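Local structure of LPXTG cell wall surface protein (Streptococcus gordonii, 4IGB) at residues V136-S140 and E151-Y157. The protein is a cell-wall-anchored surface protein that probably acts as an adhesin, the piece described here comprising its two N-terminal domains. Numbering follows the deposited sequence.
Sequences VEFFS and EIGNVPY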
loop_
_atom_site.group_PDB
_atom_site.type_symbol
_atom_site.label_atom_id
_atom_site.label_comp_id
_atom_site.label_asym_id
_atom_site.label_seq_id
_atom_site.Cartn_x
_atom_site.Cartn_y
_atom_site.Cartn_z
ATOM N N VAL B 136 23.139 -17.345 -4.817
ATOM C CA VAL B 136 22.865 -16.094 -5.502
ATOM C C VAL B 136 21.935 -15.250 -4.626
ATOM O O VAL B 136 20.985 -15.761 -4.027
ATOM C CB VAL B 136 22.237 -16.341 -6.899
ATOM C CG1 VAL B 136 21.721 -15.053 -7.508
ATOM C CG2 VAL B 136 23.241 -17.011 -7.836
ATOM N N GLU B 137 22.226 -13.959 -4.545
ATOM C CA GLU B 137 21.452 -13.025 -3.739
ATOM C C GLU B 137 20.057 -12.806 -4.337
ATOM O O GLU B 137 19.911 -12.719 -5.556
ATOM C CB GLU B 137 22.205 -11.693 -3.682
ATOM C CG GLU B 137 21.553 -10.624 -2.817
ATOM C CD GLU B 137 21.751 -10.867 -1.325
ATOM O OE1 GLU B 137 22.781 -11.462 -0.928
ATOM O OE2 GLU B 137 20.862 -10.464 -0.541
ATOM N N PHE B 138 19.032 -12.709 -3.498
ATOM C CA PHE B 138 17.740 -12.247 -4.012
ATOM C C PHE B 138 16.973 -11.283 -3.113
ATOM O O PHE B 138 16.142 -10.525 -3.601
ATOM C CB PHE B 138 16.844 -13.418 -4.456
ATOM C CG PHE B 138 16.196 -14.167 -3.329
ATOM C CD1 PHE B 138 14.884 -13.900 -2.971
ATOM C CD2 PHE B 138 16.888 -15.163 -2.640
ATOM C CE1 PHE B 138 14.277 -14.602 -1.941
ATOM C CE2 PHE B 138 16.286 -15.860 -1.606
ATOM C CZ PHE B 138 14.982 -15.592 -1.260
ATOM N N PHE B 139 17.261 -11.286 -1.815
ATOM C CA PHE B 139 16.422 -10.560 -0.870
ATOM C C PHE B 139 17.109 -10.300 0.461
ATOM O O PHE B 139 17.798 -11.170 1.001
ATOM C CB PHE B 139 15.124 -11.359 -0.632
ATOM C CG PHE B 139 14.204 -10.753 0.394
ATOM C CD1 PHE B 139 13.464 -9.616 0.100
ATOM C CD2 PHE B 139 14.058 -11.339 1.644
ATOM C CE1 PHE B 139 12.593 -9.066 1.033
ATOM C CE2 PHE B 139 13.185 -10.789 2.589
ATOM C CZ PHE B 139 12.463 -9.655 2.283
ATOM N N SER B 140 16.902 -9.102 1.007
ATOM C CA SER B 140 17.407 -8.810 2.345
ATOM C C SER B 140 16.475 -7.850 3.037
ATOM O O SER B 140 15.700 -7.128 2.389
ATOM C CB SER B 140 18.837 -8.231 2.312
ATOM O OG SER B 140 18.852 -6.935 1.726
ATOM N N GLU B 151 14.924 -5.150 0.604
ATOM C CA GLU B 151 15.678 -4.998 -0.628
ATOM C C GLU B 151 15.586 -6.249 -1.478
ATOM O O GLU B 151 15.795 -7.340 -0.977
ATOM C CB GLU B 151 17.139 -4.736 -0.273
ATOM C CG GLU B 151 18.100 -4.654 -1.445
ATOM C CD GLU B 151 19.437 -4.062 -1.023
ATOM O OE1 GLU B 151 19.521 -3.583 0.132
ATOM O OE2 GLU B 151 20.398 -4.083 -1.835
ATOM N N ILE B 152 15.261 -6.089 -2.758
ATOM C CA ILE B 152 15.253 -7.205 -3.693
ATOM C C ILE B 152 16.295 -6.939 -4.764
ATOM O O ILE B 152 16.382 -5.826 -5.281
ATOM C CB ILE B 152 13.878 -7.389 -4.341
ATOM C CG1 ILE B 152 12.806 -7.560 -3.263
ATOM C CG2 ILE B 152 13.886 -8.590 -5.257
ATOM C CD1 ILE B 152 11.400 -7.506 -3.786
ATOM N N GLY B 153 17.101 -7.945 -5.089
ATOM C CA GLY B 153 18.187 -7.745 -6.038
ATOM C C GLY B 153 19.258 -8.812 -5.905
ATOM O O GLY B 153 19.181 -9.666 -5.017
ATOM N N ASN B 154 20.262 -8.765 -6.782
ATOM C CA ASN B 154 21.295 -9.803 -6.831
ATOM C C ASN B 154 22.685 -9.266 -6.488
ATOM O O ASN B 154 23.703 -9.837 -6.877
ATOM C CB ASN B 154 21.322 -10.454 -8.203
ATOM C CG ASN B 154 21.738 -9.488 -9.299
ATOM O OD1 ASN B 154 21.785 -8.276 -9.088
ATOM N ND2 ASN B 154 22.042 -10.024 -10.474
ATOM N N VAL B 155 22.726 -8.151 -5.773
ATOM C CA VAL B 155 23.990 -7.670 -5.254
ATOM C C VAL B 155 24.244 -8.314 -3.896
ATOM O O VAL B 155 23.509 -8.058 -2.943
ATOM C CB VAL B 155 23.979 -6.148 -5.076
ATOM C CG1 VAL B 155 25.346 -5.685 -4.637
ATOM C CG2 VAL B 155 23.568 -5.465 -6.378
ATOM N N PRO B 156 25.288 -9.143 -3.795
ATOM C CA PRO B 156 25.575 -9.794 -2.515
ATOM C C PRO B 156 25.790 -8.807 -1.369
ATOM O O PRO B 156 26.280 -7.678 -1.547
ATOM C CB PRO B 156 26.893 -10.531 -2.784
ATOM C CG PRO B 156 26.961 -10.670 -4.256
ATOM C CD PRO B 156 26.305 -9.466 -4.811
ATOM N N TYR B 157 25.403 -9.252 -0.182
ATOM C CA TYR B 157 25.900 -8.672 1.053
ATOM C C TYR B 157 26.647 -9.790 1.739
ATOM O O TYR B 157 26.152 -10.906 1.813
ATOM C CB TYR B 157 24.749 -8.166 1.917
ATOM C CG TYR B 157 24.105 -6.946 1.324
ATOM C CD1 TYR B 157 24.632 -5.682 1.565
ATOM C CD2 TYR B 157 22.996 -7.055 0.492
ATOM C CE1 TYR B 157 24.067 -4.561 1.014
ATOM C CE2 TYR B 157 22.415 -5.934 -0.063
ATOM C CZ TYR B 157 22.960 -4.684 0.201
ATOM O OH TYR B 157 22.402 -3.546 -0.338
HETATM O O HOH W 1 24.080 -12.781 -6.455
HETATM O O HOH W 2 19.187 -7.886 -1.177
HETATM O O HOH W 3 18.526 -4.287 2.722
#
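In the beta hairpin of strands 135-142 and 149-153, part of the N-terminal domain, Ser140 and Glu151 form a regular antiparallel hydrogen-bonded pair, Glu151 N reaching Ser140 O at 2.8 Å and Ser140 N reaching Glu151 O at 2.9 Å. Phe138 and Phe139 form a classic beta bulge opposite Phe72 of strand 68-75, which flanks strand 135-142 on the side away from strand 149-153. At the bulge the pattern changes. Gly153 N still bonds to Phe138 O at 3.1 Å, but it stands above that carbonyl plane, 58° out of it. On the sheet face that carries Phe139 and Ile152, Ile152 CG1 meets the ring edge, 4.0 Å from Phe139 CD1, while Phe111 meets the same ring edge-to-face. With CG anti to the backbone N (chi1 -177°) and a bend at chi2, the Glu137 side chain runs alongside the backbone of the loop Asn154-Pro156; its CG comes 3.2 Å from Val155 O. Asn71 ND2 hydrogen-bonds to Glu137 OE2, and a water lies 3.1 Å from both Glu137 OE2 and Ser140 OG. Glu137 OE2 also sits at the edge of the Tyr157 ring, 4.2 Å from CD2, carboxylate and ring planes 82° apart. A second water joins Ser140 OG to Glu151 OE1, and Glu151 OE2, also bonded by Ser280, accepts Tyr157 OH on its syn lone pair at 2.6 Å.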